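Ribonucleoside-diphosphate reductase, alpha chain (Actinobacillus ureae ATCC 25976, PDB 6DQX) probably reduces ribonucleoside diphosphates to deoxyribonucleotides, as the catalytic alpha subunit of a class Id ribonucleotide reductase. Local coordinates at residues L67-Y72 and A392-E397; F106-G111 and T121-M126; H216-S221 and P227-L232. One frame throughout, in Å; residues are numbered along the deposited sequence.

Contact 1. Residues L67-Y72 and A392-E397; sequences LGIEGY and AKRFGE
Arg394 lays its guanidinium group across the side chain of Ile69, while the neighbouring Phe395 turns the edge of its ring to Leu67. The first pairing is a face contact: Ile69 CG1 stands 3.7 Å above the guanidinium plane, over its centre, and Ile69 CD1 continues along the same face to lie 3.7 Å from Arg394 NH2. Arg394 can extend this far because CG is anti to the backbone N (chi1 -170°) and the chain stays straight through chi2 before bending at chi3. This pairing is mainly van der Waals packing, an aliphatic branch against a flat cation, the two side chains crossing at a slant.

Phe395 CZ lies 3.4 Å from the carbonyl O of Leu67, and that oxygen sits near the ring plane, where the partly positive C-H edge points, so a weak electrostatic attraction is plausible. Leu67 CD2 also touches Phe395 CZ, at 4.0 Å, the two side chains crossing at about a right angle. One face of the same ring is covered by Arg394 CG, 3.6 Å above its centre, so the neighbouring side chains of 392-397 pack on each other as well as on 67-72.

Leu67 lies about 7 Å, side chain to side chain, from His65, seen to bind magnesium in a structure of this protein, though no ion is bound to it here. The contact joins the C-terminal end of helix 367-395 to the loop between helices 52-67 and 72-82. Helix 308-327 adjoins this loop, through Val318 against Leu67 and Tyr314 against Ile69.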
loop_
_atom_site.group_PDB
_atom_site.type_symbol
_atom_site.label_atom_id
_atom_site.label_comp_id
_atom_site.label_asym_id
_atom_site.label_seq_id
_atom_site.Cartn_x
_atom_site.Cartn_y
_atom_site.Cartn_z
ATOM N N LEU A 67 -6.188 19.358 32.764
ATOM C CA LEU A 67 -7.498 19.952 33.055
ATOM C C LEU A 67 -7.380 21.283 33.779
ATOM O O LEU A 67 -8.297 22.091 33.705
ATOM C CB LEU A 67 -8.358 19.018 33.914
ATOM C CG LEU A 67 -8.909 17.807 33.164
ATOM C CD1 LEU A 67 -9.380 16.693 34.097
ATOM C CD2 LEU A 67 -10.022 18.254 32.218
ATOM N N GLY A 68 -6.295 21.474 34.538
ATOM C CA GLY A 68 -6.163 22.640 35.429
ATOM C C GLY A 68 -7.164 22.663 36.567
ATOM O O GLY A 68 -7.558 23.730 37.028
ATOM N N ILE A 69 -7.591 21.490 37.032
ATOM C CA ILE A 69 -8.615 21.395 38.076
ATOM C C ILE A 69 -8.011 20.842 39.363
ATOM O O ILE A 69 -7.645 19.659 39.425
ATOM C CB ILE A 69 -9.817 20.507 37.645
ATOM C CG1 ILE A 69 -10.483 21.085 36.396
ATOM C CG2 ILE A 69 -10.832 20.375 38.776
ATOM C CD1 ILE A 69 -11.570 20.208 35.796
ATOM N N GLU A 70 -7.956 21.678 40.401
ATOM C CA GLU A 70 -7.405 21.248 41.690
ATOM C C GLU A 70 -8.213 20.087 42.292
ATOM O O GLU A 70 -9.437 20.071 42.239
ATOM C CB GLU A 70 -7.318 22.423 42.679
ATOM C CG GLU A 70 -6.309 23.506 42.267
ATOM C CD GLU A 70 -4.850 23.166 42.581
ATOM O OE1 GLU A 70 -3.982 24.063 42.434
ATOM O OE2 GLU A 70 -4.558 22.023 42.992
ATOM N N GLY A 71 -7.503 19.103 42.829
ATOM C CA GLY A 71 -8.117 17.945 43.460
ATOM C C GLY A 71 -8.554 16.838 42.507
ATOM O O GLY A 71 -8.928 15.754 42.961
ATOM N N TYR A 72 -8.435 17.075 41.203
ATOM C CA TYR A 72 -8.898 16.103 40.222
ATOM C C TYR A 72 -8.164 14.755 40.335
ATOM O O TYR A 72 -8.806 13.699 40.344
ATOM C CB TYR A 72 -8.823 16.675 38.803
ATOM C CG TYR A 72 -9.328 15.680 37.795
ATOM C CD1 TYR A 72 -10.685 15.592 37.487
ATOM C CD2 TYR A 72 -8.451 14.780 37.184
ATOM C CE1 TYR A 72 -11.138 14.646 36.564
ATOM C CE2 TYR A 72 -8.906 13.837 36.284
ATOM C CZ TYR A 72 -10.256 13.786 35.978
ATOM O OH TYR A 72 -10.711 12.840 35.096
ATOM N N ALA A 392 -17.975 22.053 28.200
ATOM C CA ALA A 392 -18.113 23.136 27.232
ATOM C C ALA A 392 -18.087 24.520 27.919
ATOM O O ALA A 392 -17.518 25.469 27.377
ATOM C CB ALA A 392 -19.384 22.972 26.426
ATOM N N LYS A 393 -18.690 24.614 29.095
ATOM C CA LYS A 393 -18.637 25.850 29.892
ATOM C C LYS A 393 -17.216 26.183 30.297
ATOM O O LYS A 393 -16.839 27.345 30.277
ATOM C CB LYS A 393 -19.492 25.753 31.153
ATOM C CG LYS A 393 -20.969 25.718 30.879
ATOM C CD LYS A 393 -21.799 25.908 32.147
ATOM C CE LYS A 393 -23.267 26.122 31.798
ATOM N NZ LYS A 393 -23.800 25.052 30.900
ATOM N N ARG A 394 -16.440 25.173 30.677
ATOM C CA ARG A 394 -15.059 25.379 31.110
ATOM C C ARG A 394 -14.092 25.643 29.943
ATOM O O ARG A 394 -13.260 26.553 30.022
ATOM C CB ARG A 394 -14.564 24.198 31.941
ATOM C CG ARG A 394 -13.226 24.466 32.627
ATOM C CD ARG A 394 -12.919 23.482 33.754
ATOM N NE ARG A 394 -12.408 24.165 34.955
ATOM C CZ ARG A 394 -12.844 23.979 36.211
ATOM N NH1 ARG A 394 -12.287 24.671 37.200
ATOM N NH2 ARG A 394 -13.808 23.099 36.511
ATOM N N PHE A 395 -14.189 24.853 28.871
ATOM C CA PHE A 395 -13.167 24.841 27.808
ATOM C C PHE A 395 -13.632 25.288 26.418
ATOM O O PHE A 395 -12.811 25.430 25.526
ATOM C CB PHE A 395 -12.560 23.426 27.687
ATOM C CG PHE A 395 -11.914 22.929 28.961
ATOM C CD1 PHE A 395 -10.709 23.476 29.400
ATOM C CD2 PHE A 395 -12.510 21.941 29.725
ATOM C CE1 PHE A 395 -10.117 23.028 30.571
ATOM C CE2 PHE A 395 -11.926 21.493 30.890
ATOM C CZ PHE A 395 -10.726 22.040 31.319
ATOM N N GLY A 396 -14.926 25.463 26.221
ATOM C CA GLY A 396 -15.501 25.858 24.922
ATOM C C GLY A 396 -16.064 24.678 24.119
ATOM O O GLY A 396 -15.725 23.505 24.382
ATOM N N GLU A 397 -16.941 25.006 23.165
ATOM C CA GLU A 397 -17.539 24.041 22.239
ATOM C C GLU A 397 -16.593 23.922 21.057
ATOM O O GLU A 397 -16.074 24.925 20.556
ATOM C CB GLU A 397 -18.917 24.515 21.739
ATOM C CG GLU A 397 -19.959 24.713 22.823
ATOM C CD GLU A 397 -21.121 25.605 22.410
ATOM O OE1 GLU A 397 -20.931 26.552 21.616
ATOM O OE2 GLU A 397 -22.252 25.360 22.888
#

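Contact 2. Residues F106-G111 and T121-M126; sequences FGSYIG and TAEVGM
Phe106 and Ser108, two residues apart on strand 105-109, both reach Glu123 of helix 114-130. Phe106 comes first and presents its ring edge: CE1 lies 3.7 Å from Glu123 CD, which sits near the ring plane, and the ring and carboxylate planes stand 86° apart. Glu123 CB is 3.8 Å from Phe106 CE1 but stands off to one side of the ring plane. With CG anti to the backbone N (chi1 -168°), the ring is sent across to helix 114-130.

Gly107 joins the two contact residues; its backbone is hydrogen-bonded to Phe288 in the adjacent strand. Ser108 then gives its hydroxyl to the carboxylate, OG donating to Glu123 OE1 at 2.7 Å. The oxygen is approached from above the carboxylate plane, 49° out of it. The same OE1 takes a salt bridge from Arg335, and OE2 a hydrogen bond from Ser287, so both oxygens of this buried acid have polar partners; the arginine would be expected to favour the ionised form.

Further along, Ile110 packs on Ile117 and Thr120, earlier in the same helix. On this helix Thr121 packs on Thr121 and Ala122 on Met118 of the second subunit. Strand 105-109, helix 114-130 and the parallel strand 134-137 make a beta-alpha-beta crossover, the building unit of the alpha/beta barrel of ribonucleotide reductases, and Glu123 is a polar bridge between its first strand and its helix.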
loop_
_atom_site.group_PDB
_atom_site.type_symbol
_atom_site.label_atom_id
_atom_site.label_comp_id
_atom_site.label_asym_id
_atom_site.label_seq_id
_atom_site.Cartn_x
_atom_site.Cartn_y
_atom_site.Cartn_z
ATOM N N PHE A 106 -10.014 4.237 14.329
ATOM C CA PHE A 106 -9.610 5.120 13.242
ATOM C C PHE A 106 -10.384 4.661 12.001
ATOM O O PHE A 106 -10.180 3.535 11.506
ATOM C CB PHE A 106 -8.095 5.044 13.036
ATOM C CG PHE A 106 -7.541 6.118 12.146
ATOM C CD1 PHE A 106 -7.787 6.112 10.782
ATOM C CD2 PHE A 106 -6.769 7.149 12.675
ATOM C CE1 PHE A 106 -7.287 7.106 9.953
ATOM C CE2 PHE A 106 -6.258 8.147 11.848
ATOM C CZ PHE A 106 -6.532 8.137 10.487
ATOM N N GLY A 107 -11.305 5.494 11.544
ATOM C CA GLY A 107 -12.231 5.134 10.472
ATOM C C GLY A 107 -12.169 6.068 9.310
ATOM O O GLY A 107 -12.460 7.250 9.459
ATOM N N SER A 108 -11.778 5.544 8.146
ATOM C CA SER A 108 -11.579 6.363 6.948
ATOM C C SER A 108 -12.671 6.145 5.908
ATOM O O SER A 108 -13.233 5.036 5.765
ATOM C CB SER A 108 -10.223 6.088 6.297
ATOM O OG SER A 108 -9.196 6.083 7.265
ATOM N N TYR A 109 -12.952 7.210 5.179
ATOM C CA TYR A 109 -13.816 7.175 4.016
ATOM C C TYR A 109 -12.900 7.108 2.791
ATOM O O TYR A 109 -12.008 7.940 2.648
ATOM C CB TYR A 109 -14.675 8.428 3.964
ATOM C CG TYR A 109 -15.446 8.581 2.696
ATOM C CD1 TYR A 109 -16.681 7.975 2.531
ATOM C CD2 TYR A 109 -14.908 9.332 1.625
ATOM C CE1 TYR A 109 -17.377 8.114 1.335
ATOM C CE2 TYR A 109 -15.582 9.443 0.436
ATOM C CZ TYR A 109 -16.810 8.848 0.300
ATOM O OH TYR A 109 -17.486 8.998 -0.896
ATOM N N ILE A 110 -13.120 6.120 1.934
ATOM C CA ILE A 110 -12.306 5.978 0.698
ATOM C C ILE A 110 -13.020 6.606 -0.497
ATOM O O ILE A 110 -13.981 6.051 -1.013
ATOM C CB ILE A 110 -11.974 4.504 0.399
ATOM C CG1 ILE A 110 -11.323 3.856 1.627
ATOM C CG2 ILE A 110 -11.016 4.431 -0.824
ATOM C CD1 ILE A 110 -10.987 2.386 1.514
ATOM N N GLY A 111 -12.576 7.790 -0.933
ATOM C CA GLY A 111 -13.153 8.401 -2.125
ATOM C C GLY A 111 -12.805 7.616 -3.381
ATOM O O GLY A 111 -11.813 6.894 -3.418
ATOM N N THR A 121 -4.560 4.467 2.322
ATOM C CA THR A 121 -3.490 3.493 2.463
ATOM C C THR A 121 -2.409 3.962 3.448
ATOM O O THR A 121 -1.987 3.207 4.333
ATOM C CB THR A 121 -2.871 3.146 1.064
ATOM O OG1 THR A 121 -3.899 2.619 0.226
ATOM C CG2 THR A 121 -1.810 2.117 1.160
ATOM N N ALA A 122 -1.979 5.215 3.301
ATOM C CA ALA A 122 -0.962 5.765 4.169
ATOM C C ALA A 122 -1.499 5.930 5.608
ATOM O O ALA A 122 -0.756 5.696 6.545
ATOM C CB ALA A 122 -0.446 7.091 3.613
ATOM N N GLU A 123 -2.767 6.300 5.776
ATOM C CA GLU A 123 -3.387 6.373 7.141
ATOM C C GLU A 123 -3.311 5.042 7.827
ATOM O O GLU A 123 -2.780 4.945 8.946
ATOM C CB GLU A 123 -4.848 6.800 7.081
ATOM C CG GLU A 123 -5.124 8.258 6.774
ATOM C CD GLU A 123 -6.616 8.516 6.599
ATOM O OE1 GLU A 123 -7.328 7.639 6.072
ATOM O OE2 GLU A 123 -7.098 9.601 6.969
ATOM N N VAL A 124 -3.801 4.009 7.133
ATOM C CA VAL A 124 -3.794 2.652 7.653
ATOM C C VAL A 124 -2.379 2.141 7.967
ATOM O O VAL A 124 -2.138 1.503 9.005
ATOM C CB VAL A 124 -4.568 1.686 6.726
ATOM C CG1 VAL A 124 -4.456 0.244 7.218
ATOM C CG2 VAL A 124 -6.034 2.085 6.621
ATOM N N GLY A 125 -1.417 2.436 7.093
ATOM C CA GLY A 125 -0.051 2.108 7.385
ATOM C C GLY A 125 0.477 2.728 8.654
ATOM O O GLY A 125 1.046 2.032 9.492
ATOM N N MET A 126 0.285 4.040 8.803
ATOM C CA MET A 126 0.787 4.745 9.964
ATOM C C MET A 126 0.100 4.247 11.238
ATOM O O MET A 126 0.766 4.070 12.269
ATOM C CB MET A 126 0.579 6.260 9.849
ATOM C CG MET A 126 1.401 6.943 8.763
ATOM S SD MET A 126 3.153 6.613 8.951
ATOM C CE MET A 126 3.529 7.358 10.516
#

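Contact 3. Residues H216-S221 and P227-L232; sequences HDWLES and PYKRQL. With EDO (1,2-ethanediol), chain G.
Lys229 lies along one face of the Trp218 indole and ends on Ser221, so a single side chain reaches both contact residues of helix 216-223. In sequence order, Tyr228 comes before it on the second helix and approaches the first only through a molecule of 1,2-ethanediol, probably from the crystallisation liquor. Tyr228 OH is 3.2 Å from the diol O2, a hydrogen bond in which either could be the donor, while Trp218 NE1 gives a weak hydrogen bond to the diol O1, bent to 142° at the hydrogen. The diol is also bound to the carbonyl O of Ile187.

Lys229 has the largest contact surface. Its methylenes follow the indole from the benzo ring to the pyrrole: CB and CG pass Trp218 CZ2, and CE stands 3.6 Å from the centroid of the five-membered ring, 24° off the normal, a CH-pi contact over the face. The chain stays extended up to CE, then bends at chi4, which brings the ammonium group to Ser221. There NZ donates to Ser221 OG at 3.0 Å. At 5.0 Å from that centroid, NZ itself adds at most a weak cation-pi attraction.

Leu232, one turn on, places CD2 3.8 Å from Trp218 CZ2, also lying against the diol; its side chain packs on Ile192 and Asp193 of helix 192-195.

The segment axes approach to 9.7 Å at 103°, and only five residues separate the segments. These are two consecutive helices, nearly perpendicular and joined by a short turn, that form the helical connection between parallel strands 209-213 and 247-249, a beta-alpha-beta type crossover of the barrel domain.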
loop_
_atom_site.group_PDB
_atom_site.type_symbol
_atom_site.label_atom_id
_atom_site.label_comp_id
_atom_site.label_asym_id
_atom_site.label_seq_id
_atom_site.Cartn_x
_atom_site.Cartn_y
_atom_site.Cartn_z
ATOM N N HIS A 216 -32.726 -0.713 5.546
ATOM C CA HIS A 216 -34.089 -1.105 5.888
ATOM C C HIS A 216 -34.874 -1.529 4.633
ATOM O O HIS A 216 -35.405 -2.636 4.588
ATOM C CB HIS A 216 -34.805 0.067 6.591
ATOM C CG HIS A 216 -36.251 -0.196 6.900
ATOM N ND1 HIS A 216 -36.656 -1.020 7.928
ATOM C CD2 HIS A 216 -37.384 0.266 6.315
ATOM C CE1 HIS A 216 -37.979 -1.057 7.962
ATOM N NE2 HIS A 216 -38.443 -0.287 6.994
ATOM N N ASP A 217 -34.887 -0.674 3.614
ATOM C CA ASP A 217 -35.667 -0.945 2.385
ATOM C C ASP A 217 -35.187 -2.225 1.678
ATOM O O ASP A 217 -36.006 -2.998 1.195
ATOM C CB ASP A 217 -35.636 0.253 1.424
ATOM C CG ASP A 217 -36.390 1.448 1.945
ATOM O OD1 ASP A 217 -37.272 1.286 2.813
ATOM O OD2 ASP A 217 -36.121 2.574 1.465
ATOM N N TRP A 218 -33.869 -2.452 1.648
ATOM C CA TRP A 218 -33.288 -3.682 1.104
ATOM C C TRP A 218 -33.830 -4.915 1.832
ATOM O O TRP A 218 -34.276 -5.889 1.194
ATOM C CB TRP A 218 -31.742 -3.659 1.159
ATOM C CG TRP A 218 -31.108 -4.749 0.345
ATOM C CD1 TRP A 218 -30.648 -4.638 -0.925
ATOM C CD2 TRP A 218 -30.881 -6.105 0.738
ATOM N NE1 TRP A 218 -30.154 -5.838 -1.358
ATOM C CE2 TRP A 218 -30.287 -6.761 -0.355
ATOM C CE3 TRP A 218 -31.130 -6.835 1.907
ATOM C CZ2 TRP A 218 -29.929 -8.110 -0.315
ATOM C CZ3 TRP A 218 -30.785 -8.171 1.949
ATOM C CH2 TRP A 218 -30.178 -8.799 0.839
ATOM N N LEU A 219 -33.784 -4.891 3.163
ATOM C CA LEU A 219 -34.321 -5.996 3.954
ATOM C C LEU A 219 -35.823 -6.173 3.803
ATOM O O LEU A 219 -36.280 -7.317 3.804
ATOM C CB LEU A 219 -33.989 -5.865 5.438
ATOM C CG LEU A 219 -32.612 -6.309 5.870
ATOM C CD1 LEU A 219 -32.411 -5.838 7.310
ATOM C CD2 LEU A 219 -32.411 -7.811 5.753
ATOM N N GLU A 220 -36.583 -5.085 3.675
ATOM C CA GLU A 220 -38.039 -5.212 3.435
ATOM C C GLU A 220 -38.356 -5.841 2.064
ATOM O O GLU A 220 -39.314 -6.615 1.938
ATOM C CB GLU A 220 -38.762 -3.876 3.583
ATOM C CG GLU A 220 -38.854 -3.376 5.030
ATOM C CD GLU A 220 -39.649 -4.301 5.946
ATOM O OE1 GLU A 220 -40.722 -4.798 5.525
ATOM O OE2 GLU A 220 -39.194 -4.542 7.088
ATOM N N SER A 221 -37.552 -5.506 1.060
ATOM C CA SER A 221 -37.647 -6.128 -0.263
ATOM C C SER A 221 -37.347 -7.621 -0.187
ATOM O O SER A 221 -38.071 -8.416 -0.780
ATOM C CB SER A 221 -36.714 -5.422 -1.266
ATOM O OG SER A 221 -36.789 -6.003 -2.556
ATOM N N PRO A 227 -36.246 -12.824 -4.956
ATOM C CA PRO A 227 -35.407 -14.033 -4.926
ATOM C C PRO A 227 -33.899 -13.792 -4.914
ATOM O O PRO A 227 -33.170 -14.562 -4.276
ATOM C CB PRO A 227 -35.816 -14.790 -6.210
ATOM C CG PRO A 227 -37.096 -14.183 -6.635
ATOM C CD PRO A 227 -37.020 -12.751 -6.212
ATOM N N TYR A 228 -33.429 -12.765 -5.620
ATOM C CA TYR A 228 -32.007 -12.443 -5.607
ATOM C C TYR A 228 -31.590 -12.041 -4.195
ATOM O O TYR A 228 -30.594 -12.548 -3.690
ATOM C CB TYR A 228 -31.624 -11.316 -6.579
ATOM C CG TYR A 228 -30.161 -10.942 -6.406
ATOM C CD1 TYR A 228 -29.147 -11.737 -6.945
ATOM C CD2 TYR A 228 -29.786 -9.837 -5.637
ATOM C CE1 TYR A 228 -27.804 -11.420 -6.759
ATOM C CE2 TYR A 228 -28.448 -9.524 -5.446
ATOM C CZ TYR A 228 -27.460 -10.306 -6.005
ATOM O OH TYR A 228 -26.141 -9.950 -5.793
ATOM N N LYS A 229 -32.359 -11.140 -3.575
ATOM C CA LYS A 229 -32.038 -10.676 -2.211
ATOM C C LYS A 229 -32.106 -11.832 -1.210
ATOM O O LYS A 229 -31.224 -11.985 -0.354
ATOM C CB LYS A 229 -32.965 -9.546 -1.791
ATOM C CG LYS A 229 -32.770 -8.278 -2.593
ATOM C CD LYS A 229 -33.468 -7.107 -1.930
ATOM C CE LYS A 229 -33.287 -5.815 -2.707
ATOM N NZ LYS A 229 -34.163 -5.724 -3.910
ATOM N N ARG A 230 -33.128 -12.675 -1.360
ATOM C CA ARG A 230 -33.246 -13.876 -0.545
ATOM C C ARG A 230 -32.021 -14.788 -0.655
ATOM O O ARG A 230 -31.538 -15.257 0.360
ATOM C CB ARG A 230 -34.564 -14.628 -0.833
ATOM C CG ARG A 230 -35.771 -13.959 -0.186
ATOM C CD ARG A 230 -37.092 -14.693 -0.382
ATOM N NE ARG A 230 -37.096 -16.016 0.252
ATOM C CZ ARG A 230 -36.858 -17.186 -0.357
ATOM N NH1 ARG A 230 -36.577 -17.267 -1.666
ATOM N NH2 ARG A 230 -36.893 -18.310 0.359
ATOM N N GLN A 231 -31.498 -15.021 -1.862
ATOM C CA GLN A 231 -30.278 -15.858 -2.008
ATOM C C GLN A 231 -28.995 -15.206 -1.504
ATOM O O GLN A 231 -28.122 -15.876 -0.968
ATOM C CB GLN A 231 -30.056 -16.373 -3.459
ATOM C CG GLN A 231 -30.265 -17.887 -3.625
ATOM C CD GLN A 231 -29.486 -18.736 -2.611
ATOM O OE1 GLN A 231 -28.390 -18.360 -2.166
ATOM N NE2 GLN A 231 -30.060 -19.889 -2.234
ATOM N N LEU A 232 -28.867 -13.903 -1.711
ATOM C CA LEU A 232 -27.715 -13.170 -1.206
ATOM C C LEU A 232 -27.713 -13.177 0.323
ATOM O O LEU A 232 -26.693 -13.438 0.939
ATOM C CB LEU A 232 -27.732 -11.738 -1.733
ATOM C CG LEU A 232 -26.484 -10.897 -1.474
ATOM C CD1 LEU A 232 -25.293 -11.434 -2.253
ATOM C CD2 LEU A 232 -26.752 -9.450 -1.869
HETATM C C1 EDO G . -29.017 -6.452 -4.549
HETATM O O1 EDO G . -29.737 -5.231 -4.364
HETATM C C2 EDO G . -27.600 -6.174 -4.070
HETATM O O2 EDO G . -26.539 -7.125 -4.273
#

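Contact 2 is the buried one, while contacts 1 and 3 are partly exposed and lie on opposite sides of the chain's centre, their own centres about 50 Å apart. No elements are shared: contact 1 ties a loop near the N-terminus to the end of a long helix 320 residues later, whereas contacts 2 and 3 are local, in series along the chain and nested inside the span that contact 1 closes. The chemistry differs accordingly. The interior holds a carboxylate with several polar partners; the two outer contacts lay the aliphatic part of one residue over a flat group, guanidinium in contact 1 and indole in contact 3, where a lysine-serine hydrogen bond is added.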